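Local coordinates for protein fructokinase (Xylella fastidiosa Temecula1, PDB 3LJS) that probably phosphorylates fructose at the expense of ATP, as a fructokinase of the PfkB carbohydrate kinase family, at residues B[41-49]-B[313-322]; B[263-272]-B[295-306]. All coordinates share one frame; numbering follows the deposited sequence.

In the fold
Both contacts belong to the ribokinase-like fold of PfkB kinases, and their centres lie about 9 Å apart on the same side of the chain's centre. Contact 2 is core: helices 262-275 and 289-305 pack through small residues, aromatic rings and aliphatic groups. Contact 1 is only partly buried. It sets the C-terminal segment 313-322 against helix 38-49 with one direct hydrogen bond, several bridging waters and two selenomethionines. The two share a border, where L49 and L319 of contact 1 touch Y270 of contact 2 and V322 lies on F298. F313 of contact 1 comes near G261, and F264 of contact 2 near K195, both ATP-binding residues.

Contact 1: residues B[41-49]-B[313-322]; sequences NVAVAVARL and FTAMPMLSEV
N41 and F313 meet beside the ATP-binding region, near G261, in the ribokinase-like fold, where helix 38-49 is joined to the C-terminal segment 313-322. The N41 amide and the F313 ring stand 61° apart, with N41 CG 3.7 Å from F313 CD2. N41 ND2 is hydrogen-bonded to D262 OD2, and the N41 side chain also lies about 3 Å from a bound phosphate ion, which probably came from the crystallisation liquor. One helical turn after N41, A45 meets selenomethionine M316, whose chain is folded at chi2 (-61°), bringing CE within 3.9 Å of A45 CB and close to N41 O. The carbonyls of A45 and P317 are joined by a water that donates to both. At the helix end, L49 CD2 lies 3.5 Å from P317 O and 4.0 Å from V322 CG2. M318 holds the N-cap position of helix 319-328, and its N donates to OE1 of E321, three residues on. R48 bends at chi2 to lie across this loop. Its NE donates to M316 O at 3.1 Å, with the oxygen close to the guanidinium plane but the donor well above the carbonyl plane. A water at the guanidinium edge links R48 NH2, M316 O and E321 OE1, while M318 CG sits 3.4 Å above the guanidinium plane, over its centre near R48 CZ.

Contact 2: residues B[263-272]-B[295-306]; sequences AFVGGMLYTF and TLRFAAAVGALA
The F264 ring carries A299 CB over one face, a CH-pi contact with the methyl 3.7 Å from the centroid and 13° off the normal. F264 CG stands anti to the backbone N, which lays the ring along the turn of A299 and A300. The F298 ring instead presents an edge to G267 O, its CD2 3.6 Å away and the oxygen near the ring plane; the Y270 ring is tilted 22° to it but so far slid that the two barely overlap. T271 OG1 approaches F298 obliquely and donates to G267 O at 3.0 Å. That carbonyl also accepts from T271 N, the two donors arriving on opposite faces of its plane. F272 has M268 O over one face, toward the rim, and T295 CG2 at a slant. Without a side chain at G267, the axes of the two segments come within 7.2 Å, their N-to-C directions 143° apart, roughly antiparallel, with V302 CG2 3.8 Å from G267 CA. A263 CB meets A306 CB at the far end. Strand 226-230 packs on F264, M268 and L296, strand 130-136 on V265 and L269, and helix 319-328 on Y270, F298 and A301.

Contact 1: residues B[41-49]-B[313-322]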
ATOM      1  N   ASN B  41       3.930 -17.354   8.277  1.00 18.18           N
ATOM      2  CA  ASN B  41       5.066 -18.157   7.825  1.00 18.09           C
ATOM      3  C   ASN B  41       5.171 -19.421   8.682  1.00 17.86           C
ATOM      4  O   ASN B  41       5.446 -20.503   8.178  1.00 16.76           O
ATOM      5  CB  ASN B  41       6.384 -17.384   7.950  1.00 16.46           C
ATOM      6  CG  ASN B  41       6.465 -16.178   7.020  1.00 21.80           C
ATOM      7  OD1 ASN B  41       5.899 -16.177   5.926  1.00 22.02           O
ATOM      8  ND2 ASN B  41       7.203 -15.153   7.445  1.00 19.83           N
ATOM      9  N   VAL B  42       4.969 -19.278   9.986  1.00 16.93           N
ATOM     10  CA  VAL B  42       5.058 -20.431  10.874  1.00 15.69           C
ATOM     11  C   VAL B  42       4.012 -21.465  10.481  1.00 15.92           C
ATOM     12  O   VAL B  42       4.301 -22.660  10.424  1.00 17.95           O
ATOM     13  CB  VAL B  42       4.857 -20.016  12.347  1.00 17.22           C
ATOM     14  CG1 VAL B  42       4.811 -21.255  13.237  1.00 16.04           C
ATOM     15  CG2 VAL B  42       6.006 -19.097  12.789  1.00 15.66           C
ATOM     16  N   ALA B  43       2.804 -20.999  10.182  1.00 15.50           N
ATOM     17  CA  ALA B  43       1.713 -21.883   9.796  1.00 16.90           C
ATOM     18  C   ALA B  43       2.043 -22.687   8.541  1.00 18.77           C
ATOM     19  O   ALA B  43       1.817 -23.904   8.491  1.00 16.39           O
ATOM     20  CB  ALA B  43       0.430 -21.069   9.575  1.00 15.73           C
ATOM     21  N   VAL B  44       2.578 -22.010   7.529  1.00 17.88           N
ATOM     22  CA  VAL B  44       2.914 -22.684   6.284  1.00 19.76           C
ATOM     23  C   VAL B  44       4.051 -23.678   6.478  1.00 19.31           C
ATOM     24  O   VAL B  44       4.072 -24.739   5.849  1.00 19.07           O
ATOM     25  CB  VAL B  44       3.289 -21.671   5.180  1.00 20.55           C
ATOM     26  CG1 VAL B  44       3.730 -22.407   3.926  1.00 25.51           C
ATOM     27  CG2 VAL B  44       2.086 -20.788   4.863  1.00 20.70           C
ATOM     28  N   ALA B  45       4.998 -23.342   7.348  1.00 18.83           N
ATOM     29  CA  ALA B  45       6.114 -24.248   7.603  1.00 19.23           C
ATOM     30  C   ALA B  45       5.592 -25.524   8.262  1.00 18.96           C
ATOM     31  O   ALA B  45       6.033 -26.623   7.932  1.00 19.61           O
ATOM     32  CB  ALA B  45       7.147 -23.573   8.507  1.00 20.00           C
ATOM     33  N   VAL B  46       4.659 -25.372   9.199  1.00 17.39           N
ATOM     34  CA  VAL B  46       4.080 -26.520   9.895  1.00 17.38           C
ATOM     35  C   VAL B  46       3.279 -27.394   8.924  1.00 17.53           C
ATOM     36  O   VAL B  46       3.377 -28.618   8.959  1.00 17.75           O
ATOM     37  CB  VAL B  46       3.136 -26.073  11.050  1.00 17.28           C
ATOM     38  CG1 VAL B  46       2.425 -27.290  11.656  1.00 16.64           C
ATOM     39  CG2 VAL B  46       3.931 -25.351  12.129  1.00 14.78           C
ATOM     40  N   ALA B  47       2.495 -26.759   8.058  1.00 17.38           N
ATOM     41  CA  ALA B  47       1.673 -27.488   7.095  1.00 19.27           C
ATOM     42  C   ALA B  47       2.524 -28.275   6.098  1.00 19.90           C
ATOM     43  O   ALA B  47       2.164 -29.375   5.693  1.00 19.33           O
ATOM     44  CB  ALA B  47       0.768 -26.520   6.350  1.00 19.40           C
ATOM     45  N   ARG B  48       3.655 -27.706   5.707  1.00 19.04           N
ATOM     46  CA  ARG B  48       4.538 -28.366   4.756  1.00 20.49           C
ATOM     47  C   ARG B  48       5.097 -29.663   5.358  1.00 20.49           C
ATOM     48  O   ARG B  48       5.341 -30.637   4.640  1.00 20.15           O
ATOM     49  CB  ARG B  48       5.674 -27.414   4.374  1.00 22.28           C
ATOM     50  CG  ARG B  48       6.569 -27.893   3.246  1.00 25.39           C
ATOM     51  CD  ARG B  48       5.818 -28.003   1.928  1.00 27.95           C
ATOM     52  NE  ARG B  48       6.746 -28.219   0.818  1.00 31.39           N
ATOM     53  CZ  ARG B  48       6.431 -28.853  -0.306  1.00 33.28           C
ATOM     54  NH1 ARG B  48       5.208 -29.339  -0.474  1.00 32.26           N
ATOM     55  NH2 ARG B  48       7.337 -29.000  -1.263  1.00 34.52           N
ATOM     56  N   LEU B  49       5.287 -29.674   6.676  1.00 17.58           N
ATOM     57  CA  LEU B  49       5.808 -30.847   7.371  1.00 19.07           C
ATOM     58  C   LEU B  49       4.719 -31.894   7.617  1.00 19.33           C
ATOM     59  O   LEU B  49       5.016 -33.021   8.011  1.00 20.39           O
ATOM     60  CB  LEU B  49       6.425 -30.434   8.710  1.00 15.58           C
ATOM     61  CG  LEU B  49       7.622 -29.482   8.636  1.00 15.70           C
ATOM     62  CD1 LEU B  49       7.944 -28.957  10.034  1.00 14.98           C
ATOM     63  CD2 LEU B  49       8.820 -30.212   8.048  1.00 15.28           C
ATOM     64  N   PHE B 313       9.628 -16.055   2.800  1.00 40.46           N
ATOM     65  CA  PHE B 313       9.911 -17.428   2.412  1.00 38.66           C
ATOM     66  C   PHE B 313       9.323 -17.815   1.060  1.00 38.57           C
ATOM     67  O   PHE B 313       8.148 -17.572   0.785  1.00 38.83           O
ATOM     68  CB  PHE B 313       9.396 -18.366   3.505  1.00 37.74           C
ATOM     69  CG  PHE B 313      10.111 -18.202   4.817  1.00 36.02           C
ATOM     70  CD1 PHE B 313      11.158 -19.053   5.167  1.00 33.81           C
ATOM     71  CD2 PHE B 313       9.769 -17.172   5.685  1.00 33.79           C
ATOM     72  CE1 PHE B 313      11.852 -18.876   6.362  1.00 34.07           C
ATOM     73  CE2 PHE B 313      10.456 -16.987   6.880  1.00 34.78           C
ATOM     74  CZ  PHE B 313      11.502 -17.843   7.221  1.00 33.14           C
ATOM     75  N   THR B 314      10.155 -18.413   0.213  1.00 36.77           N
ATOM     76  CA  THR B 314       9.714 -18.841  -1.104  1.00 37.24           C
ATOM     77  C   THR B 314       9.531 -20.356  -1.149  1.00 36.51           C
ATOM     78  O   THR B 314       8.945 -20.885  -2.091  1.00 37.12           O
ATOM     79  CB  THR B 314      10.720 -18.413  -2.202  1.00 38.75           C
ATOM     80  OG1 THR B 314      12.017 -18.947  -1.911  1.00 38.65           O
ATOM     81  CG2 THR B 314      10.810 -16.893  -2.273  1.00 39.53           C
ATOM     82  N   ALA B 315      10.025 -21.050  -0.125  1.00 34.72           N
ATOM     83  CA  ALA B 315       9.901 -22.503  -0.061  1.00 32.00           C
ATOM     84  C   ALA B 315      10.164 -23.071   1.334  1.00 29.77           C
ATOM     85  O   ALA B 315      11.145 -22.714   1.989  1.00 26.91           O
ATOM     86  CB  ALA B 315      10.853 -23.154  -1.067  1.00 32.35           C
HETATM   87  N   MSE B 316       9.274 -23.953   1.779  1.00 28.20           N
HETATM   88  CA  MSE B 316       9.404 -24.607   3.078  1.00 27.16           C
HETATM   89  C   MSE B 316       9.718 -26.073   2.787  1.00 25.23           C
HETATM   90  O   MSE B 316       9.239 -26.631   1.801  1.00 23.77           O
HETATM   91  CB  MSE B 316       8.101 -24.487   3.874  1.00 30.01           C
HETATM   92  CG  MSE B 316       7.699 -23.048   4.170  1.00 35.94           C
HETATM   93 SE   MSE B 316       9.028 -22.133   5.242  1.00 45.85          SE
HETATM   94  CE  MSE B 316       7.892 -20.734   5.986  1.00 42.10           C
ATOM     95  N   PRO B 317      10.524 -26.716   3.641  1.00 22.66           N
ATOM     96  CA  PRO B 317      10.870 -28.120   3.410  1.00 22.04           C
ATOM     97  C   PRO B 317       9.838 -29.128   3.919  1.00 22.26           C
ATOM     98  O   PRO B 317       9.104 -28.860   4.873  1.00 20.90           O
ATOM     99  CB  PRO B 317      12.197 -28.254   4.139  1.00 21.60           C
ATOM    100  CG  PRO B 317      11.950 -27.410   5.370  1.00 22.41           C
ATOM    101  CD  PRO B 317      11.276 -26.168   4.786  1.00 20.64           C
HETATM  102  N   MSE B 318       9.787 -30.285   3.267  1.00 20.95           N
HETATM  103  CA  MSE B 318       8.886 -31.353   3.671  1.00 20.34           C
HETATM  104  C   MSE B 318       9.612 -32.183   4.730  1.00 19.04           C
HETATM  105  O   MSE B 318      10.832 -32.082   4.881  1.00 17.36           O
HETATM  106  CB  MSE B 318       8.527 -32.240   2.477  1.00 23.29           C
HETATM  107  CG  MSE B 318       7.783 -31.521   1.366  1.00 29.21           C
HETATM  108 SE   MSE B 318       7.327 -32.744  -0.077  1.00 41.52          SE
HETATM  109  CE  MSE B 318       9.100 -32.979  -0.816  1.00 28.92           C
ATOM    110  N   LEU B 319       8.862 -33.001   5.459  1.00 18.65           N
ATOM    111  CA  LEU B 319       9.452 -33.822   6.511  1.00 19.88           C
ATOM    112  C   LEU B 319      10.614 -34.677   6.001  1.00 19.84           C
ATOM    113  O   LEU B 319      11.685 -34.709   6.607  1.00 17.85           O
ATOM    114  CB  LEU B 319       8.383 -34.715   7.146  1.00 19.43           C
ATOM    115  CG  LEU B 319       8.869 -35.652   8.255  1.00 20.35           C
ATOM    116  CD1 LEU B 319       9.519 -34.840   9.369  1.00 19.06           C
ATOM    117  CD2 LEU B 319       7.695 -36.458   8.794  1.00 19.72           C
ATOM    118  N   SER B 320      10.409 -35.350   4.873  1.00 20.12           N
ATOM    119  CA  SER B 320      11.444 -36.207   4.300  1.00 19.58           C
ATOM    120  C   SER B 320      12.760 -35.463   4.063  1.00 19.45           C
ATOM    121  O   SER B 320      13.837 -35.999   4.328  1.00 19.59           O
ATOM    122  CB  SER B 320      10.952 -36.811   2.982  1.00 18.68           C
ATOM    123  OG  SER B 320      10.569 -35.789   2.074  1.00 22.93           O
ATOM    124  N   GLU B 321      12.668 -34.235   3.563  1.00 18.43           N
ATOM    125  CA  GLU B 321      13.849 -33.426   3.288  1.00 19.09           C
ATOM    126  C   GLU B 321      14.573 -32.999   4.562  1.00 18.86           C
ATOM    127  O   GLU B 321      15.803 -32.956   4.600  1.00 17.19           O
ATOM    128  CB  GLU B 321      13.449 -32.193   2.479  1.00 19.61           C
ATOM    129  CG  GLU B 321      12.784 -32.552   1.168  1.00 22.74           C
ATOM    130  CD  GLU B 321      12.346 -31.337   0.384  1.00 24.13           C
ATOM    131  OE1 GLU B 321      11.627 -30.492   0.955  1.00 23.42           O
ATOM    132  OE2 GLU B 321      12.713 -31.232  -0.805  1.00 28.30           O
ATOM    133  N   VAL B 322      13.809 -32.673   5.600  1.00 18.06           N
ATOM    134  CA  VAL B 322      14.408 -32.279   6.869  1.00 18.13           C
ATOM    135  C   VAL B 322      15.106 -33.485   7.505  1.00 18.33           C
ATOM    136  O   VAL B 322      16.248 -33.387   7.955  1.00 18.36           O
ATOM    137  CB  VAL B 322      13.344 -31.751   7.852  1.00 18.27           C
ATOM    138  CG1 VAL B 322      13.991 -31.456   9.208  1.00 18.73           C
ATOM    139  CG2 VAL B 322      12.690 -30.502   7.284  1.00 18.48           C
TER
HETATM  140  O   HOH W   1       8.491 -26.752   6.663  1.00 17.83           O
HETATM  141  O   HOH W   2       6.051 -33.349   4.754  1.00 21.74           O
HETATM  142  O   HOH W   3      10.190 -28.210  -0.406  1.00 44.67           O

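Contact 2: residues B[263-272]-B[295-306]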
ATOM      1  N   ALA B 263      10.673 -20.356  10.141  1.00 19.44           N
ATOM      2  CA  ALA B 263      10.715 -21.760   9.733  1.00 19.66           C
ATOM      3  C   ALA B 263      11.194 -22.599  10.916  1.00 20.13           C
ATOM      4  O   ALA B 263      10.655 -23.671  11.186  1.00 19.76           O
ATOM      5  CB  ALA B 263      11.645 -21.942   8.530  1.00 18.93           C
ATOM      6  N   PHE B 264      12.212 -22.099  11.614  1.00 19.38           N
ATOM      7  CA  PHE B 264      12.754 -22.768  12.796  1.00 18.90           C
ATOM      8  C   PHE B 264      11.609 -22.986  13.799  1.00 18.78           C
ATOM      9  O   PHE B 264      11.447 -24.074  14.370  1.00 16.39           O
ATOM     10  CB  PHE B 264      13.840 -21.885  13.431  1.00 18.90           C
ATOM     11  CG  PHE B 264      14.401 -22.428  14.716  1.00 18.92           C
ATOM     12  CD1 PHE B 264      15.569 -23.184  14.720  1.00 19.18           C
ATOM     13  CD2 PHE B 264      13.752 -22.195  15.921  1.00 19.11           C
ATOM     14  CE1 PHE B 264      16.082 -23.701  15.906  1.00 21.63           C
ATOM     15  CE2 PHE B 264      14.253 -22.706  17.110  1.00 22.46           C
ATOM     16  CZ  PHE B 264      15.422 -23.462  17.105  1.00 21.42           C
ATOM     17  N   VAL B 265      10.816 -21.938  14.012  1.00 17.14           N
ATOM     18  CA  VAL B 265       9.697 -22.011  14.942  1.00 17.11           C
ATOM     19  C   VAL B 265       8.677 -23.044  14.484  1.00 16.80           C
ATOM     20  O   VAL B 265       8.183 -23.834  15.285  1.00 18.11           O
ATOM     21  CB  VAL B 265       9.005 -20.649  15.092  1.00 16.63           C
ATOM     22  CG1 VAL B 265       7.748 -20.788  15.951  1.00 17.07           C
ATOM     23  CG2 VAL B 265       9.971 -19.662  15.749  1.00 20.36           C
ATOM     24  N   GLY B 266       8.369 -23.033  13.193  1.00 16.05           N
ATOM     25  CA  GLY B 266       7.423 -23.992  12.658  1.00 18.77           C
ATOM     26  C   GLY B 266       7.944 -25.400  12.897  1.00 18.11           C
ATOM     27  O   GLY B 266       7.196 -26.289  13.302  1.00 17.51           O
ATOM     28  N   GLY B 267       9.235 -25.599  12.655  1.00 15.44           N
ATOM     29  CA  GLY B 267       9.819 -26.909  12.868  1.00 17.05           C
ATOM     30  C   GLY B 267       9.697 -27.338  14.322  1.00 17.57           C
ATOM     31  O   GLY B 267       9.353 -28.480  14.616  1.00 18.73           O
HETATM   32  N   MSE B 268       9.969 -26.412  15.234  1.00 16.81           N
HETATM   33  CA  MSE B 268       9.886 -26.695  16.662  1.00 18.22           C
HETATM   34  C   MSE B 268       8.465 -27.033  17.117  1.00 17.46           C
HETATM   35  O   MSE B 268       8.245 -28.055  17.772  1.00 17.21           O
HETATM   36  CB  MSE B 268      10.407 -25.493  17.463  1.00 21.38           C
HETATM   37  CG  MSE B 268      10.259 -25.637  18.970  1.00 25.53           C
HETATM   38 SE   MSE B 268      10.938 -24.076  19.921  1.00 38.19          SE
HETATM   39  CE  MSE B 268       9.524 -22.827  19.478  1.00 27.77           C
ATOM     40  N   LEU B 269       7.504 -26.174  16.786  1.00 14.13           N
ATOM     41  CA  LEU B 269       6.122 -26.415  17.190  1.00 16.98           C
ATOM     42  C   LEU B 269       5.581 -27.694  16.550  1.00 17.36           C
ATOM     43  O   LEU B 269       4.833 -28.440  17.180  1.00 18.18           O
ATOM     44  CB  LEU B 269       5.245 -25.212  16.834  1.00 16.80           C
ATOM     45  CG  LEU B 269       5.690 -23.880  17.469  1.00 17.51           C
ATOM     46  CD1 LEU B 269       4.682 -22.781  17.124  1.00 17.18           C
ATOM     47  CD2 LEU B 269       5.792 -24.034  18.986  1.00 17.35           C
ATOM     48  N   TYR B 270       5.967 -27.947  15.301  1.00 17.94           N
ATOM     49  CA  TYR B 270       5.535 -29.159  14.613  1.00 18.89           C
ATOM     50  C   TYR B 270       5.950 -30.384  15.433  1.00 18.65           C
ATOM     51  O   TYR B 270       5.149 -31.295  15.653  1.00 18.06           O
ATOM     52  CB  TYR B 270       6.176 -29.259  13.222  1.00 17.48           C
ATOM     53  CG  TYR B 270       6.097 -30.655  12.630  1.00 18.05           C
ATOM     54  CD1 TYR B 270       4.927 -31.120  12.019  1.00 18.07           C
ATOM     55  CD2 TYR B 270       7.170 -31.536  12.745  1.00 18.04           C
ATOM     56  CE1 TYR B 270       4.834 -32.438  11.543  1.00 17.24           C
ATOM     57  CE2 TYR B 270       7.089 -32.846  12.279  1.00 18.67           C
ATOM     58  CZ  TYR B 270       5.922 -33.293  11.683  1.00 19.18           C
ATOM     59  OH  TYR B 270       5.853 -34.603  11.252  1.00 19.90           O
ATOM     60  N   THR B 271       7.205 -30.400  15.877  1.00 17.62           N
ATOM     61  CA  THR B 271       7.711 -31.528  16.652  1.00 19.90           C
ATOM     62  C   THR B 271       7.006 -31.658  17.994  1.00 19.97           C
ATOM     63  O   THR B 271       6.691 -32.772  18.423  1.00 22.07           O
ATOM     64  CB  THR B 271       9.234 -31.423  16.873  1.00 21.69           C
ATOM     65  OG1 THR B 271       9.891 -31.294  15.604  1.00 20.99           O
ATOM     66  CG2 THR B 271       9.754 -32.677  17.545  1.00 23.31           C
ATOM     67  N   PHE B 272       6.751 -30.525  18.652  1.00 19.41           N
ATOM     68  CA  PHE B 272       6.054 -30.519  19.937  1.00 20.09           C
ATOM     69  C   PHE B 272       4.701 -31.218  19.790  1.00 21.39           C
ATOM     70  O   PHE B 272       4.343 -32.085  20.587  1.00 21.89           O
ATOM     71  CB  PHE B 272       5.769 -29.086  20.418  1.00 20.28           C
ATOM     72  CG  PHE B 272       6.963 -28.351  20.970  1.00 20.83           C
ATOM     73  CD1 PHE B 272       8.186 -28.984  21.161  1.00 22.34           C
ATOM     74  CD2 PHE B 272       6.849 -27.006  21.310  1.00 21.67           C
ATOM     75  CE1 PHE B 272       9.278 -28.283  21.685  1.00 24.23           C
ATOM     76  CE2 PHE B 272       7.930 -26.301  21.833  1.00 22.89           C
ATOM     77  CZ  PHE B 272       9.146 -26.938  22.021  1.00 23.56           C
ATOM     78  N   THR B 295      15.031 -32.256  19.694  1.00 24.88           N
ATOM     79  CA  THR B 295      13.963 -31.497  19.059  1.00 23.74           C
ATOM     80  C   THR B 295      14.434 -30.202  18.412  1.00 24.18           C
ATOM     81  O   THR B 295      13.996 -29.856  17.312  1.00 24.13           O
ATOM     82  CB  THR B 295      12.852 -31.175  20.068  1.00 25.42           C
ATOM     83  OG1 THR B 295      12.154 -32.383  20.391  1.00 24.83           O
ATOM     84  CG2 THR B 295      11.873 -30.149  19.495  1.00 25.82           C
ATOM     85  N   LEU B 296      15.321 -29.477  19.081  1.00 22.36           N
ATOM     86  CA  LEU B 296      15.801 -28.233  18.505  1.00 23.05           C
ATOM     87  C   LEU B 296      16.714 -28.490  17.308  1.00 22.65           C
ATOM     88  O   LEU B 296      16.858 -27.627  16.442  1.00 23.10           O
ATOM     89  CB  LEU B 296      16.491 -27.380  19.573  1.00 21.67           C
ATOM     90  CG  LEU B 296      15.520 -27.016  20.708  1.00 26.03           C
ATOM     91  CD1 LEU B 296      16.233 -26.160  21.743  1.00 26.02           C
ATOM     92  CD2 LEU B 296      14.299 -26.273  20.140  1.00 25.02           C
ATOM     93  N   ARG B 297      17.335 -29.668  17.248  1.00 22.60           N
ATOM     94  CA  ARG B 297      18.178 -29.984  16.095  1.00 21.89           C
ATOM     95  C   ARG B 297      17.264 -30.059  14.868  1.00 20.65           C
ATOM     96  O   ARG B 297      17.621 -29.604  13.779  1.00 19.71           O
ATOM     97  CB  ARG B 297      18.890 -31.330  16.265  1.00 22.78           C
ATOM     98  CG  ARG B 297      19.537 -31.818  14.964  1.00 23.52           C
ATOM     99  CD  ARG B 297      20.186 -33.195  15.095  1.00 25.40           C
ATOM    100  NE  ARG B 297      21.331 -33.168  16.000  1.00 27.70           N
ATOM    101  CZ  ARG B 297      21.339 -33.700  17.219  1.00 30.15           C
ATOM    102  NH1 ARG B 297      20.261 -34.315  17.693  1.00 26.47           N
ATOM    103  NH2 ARG B 297      22.428 -33.606  17.969  1.00 31.68           N
ATOM    104  N   PHE B 298      16.087 -30.651  15.055  1.00 18.91           N
ATOM    105  CA  PHE B 298      15.107 -30.769  13.977  1.00 18.91           C
ATOM    106  C   PHE B 298      14.702 -29.366  13.524  1.00 18.25           C
ATOM    107  O   PHE B 298      14.679 -29.066  12.328  1.00 18.96           O
ATOM    108  CB  PHE B 298      13.862 -31.511  14.477  1.00 17.38           C
ATOM    109  CG  PHE B 298      12.802 -31.692  13.432  1.00 19.79           C
ATOM    110  CD1 PHE B 298      12.782 -32.833  12.632  1.00 18.29           C
ATOM    111  CD2 PHE B 298      11.826 -30.712  13.231  1.00 18.32           C
ATOM    112  CE1 PHE B 298      11.807 -32.999  11.644  1.00 18.40           C
ATOM    113  CE2 PHE B 298      10.846 -30.866  12.246  1.00 18.52           C
ATOM    114  CZ  PHE B 298      10.833 -32.009  11.448  1.00 19.25           C
ATOM    115  N   ALA B 299      14.364 -28.517  14.489  1.00 17.56           N
ATOM    116  CA  ALA B 299      13.953 -27.145  14.191  1.00 17.47           C
ATOM    117  C   ALA B 299      15.031 -26.407  13.395  1.00 18.04           C
ATOM    118  O   ALA B 299      14.726 -25.679  12.440  1.00 18.34           O
ATOM    119  CB  ALA B 299      13.653 -26.402  15.489  1.00 17.77           C
ATOM    120  N   ALA B 300      16.289 -26.596  13.783  1.00 17.98           N
ATOM    121  CA  ALA B 300      17.403 -25.946  13.093  1.00 18.38           C
ATOM    122  C   ALA B 300      17.499 -26.455  11.656  1.00 19.53           C
ATOM    123  O   ALA B 300      17.807 -25.693  10.735  1.00 18.39           O
ATOM    124  CB  ALA B 300      18.707 -26.215  13.834  1.00 18.76           C
ATOM    125  N   ALA B 301      17.232 -27.745  11.463  1.00 18.39           N
ATOM    126  CA  ALA B 301      17.292 -28.329  10.125  1.00 18.03           C
ATOM    127  C   ALA B 301      16.228 -27.711   9.227  1.00 16.32           C
ATOM    128  O   ALA B 301      16.481 -27.442   8.057  1.00 18.17           O
ATOM    129  CB  ALA B 301      17.107 -29.842  10.200  1.00 18.70           C
ATOM    130  N   VAL B 302      15.035 -27.489   9.774  1.00 16.78           N
ATOM    131  CA  VAL B 302      13.951 -26.874   9.011  1.00 17.08           C
ATOM    132  C   VAL B 302      14.368 -25.450   8.604  1.00 18.35           C
ATOM    133  O   VAL B 302      14.211 -25.041   7.449  1.00 17.68           O
ATOM    134  CB  VAL B 302      12.644 -26.794   9.854  1.00 18.36           C
ATOM    135  CG1 VAL B 302      11.554 -26.058   9.066  1.00 16.26           C
ATOM    136  CG2 VAL B 302      12.165 -28.203  10.217  1.00 16.30           C
ATOM    137  N   GLY B 303      14.906 -24.703   9.565  1.00 18.23           N
ATOM    138  CA  GLY B 303      15.335 -23.344   9.293  1.00 20.50           C
ATOM    139  C   GLY B 303      16.434 -23.284   8.252  1.00 21.87           C
ATOM    140  O   GLY B 303      16.474 -22.371   7.430  1.00 21.64           O
ATOM    141  N   ALA B 304      17.328 -24.267   8.277  1.00 20.59           N
ATOM    142  CA  ALA B 304      18.435 -24.310   7.331  1.00 21.99           C
ATOM    143  C   ALA B 304      17.986 -24.626   5.905  1.00 23.67           C
ATOM    144  O   ALA B 304      18.606 -24.172   4.940  1.00 22.51           O
ATOM    145  CB  ALA B 304      19.474 -25.337   7.795  1.00 21.25           C
ATOM    146  N   LEU B 305      16.910 -25.397   5.771  1.00 22.81           N
ATOM    147  CA  LEU B 305      16.404 -25.781   4.454  1.00 22.30           C
ATOM    148  C   LEU B 305      15.434 -24.785   3.837  1.00 24.16           C
ATOM    149  O   LEU B 305      15.254 -24.768   2.615  1.00 23.83           O
ATOM    150  CB  LEU B 305      15.733 -27.153   4.532  1.00 21.68           C
ATOM    151  CG  LEU B 305      16.652 -28.366   4.717  1.00 23.55           C
ATOM    152  CD1 LEU B 305      15.824 -29.592   5.082  1.00 23.73           C
ATOM    153  CD2 LEU B 305      17.440 -28.603   3.434  1.00 24.23           C
ATOM    154  N   ALA B 306      14.795 -23.972   4.675  1.00 24.08           N
ATOM    155  CA  ALA B 306      13.844 -22.979   4.189  1.00 24.25           C
ATOM    156  C   ALA B 306      14.557 -21.997   3.267  1.00 26.30           C
ATOM    157  O   ALA B 306      15.684 -21.591   3.539  1.00 26.21           O
ATOM    158  CB  ALA B 306      13.213 -22.230   5.365  1.00 23.27           C
TER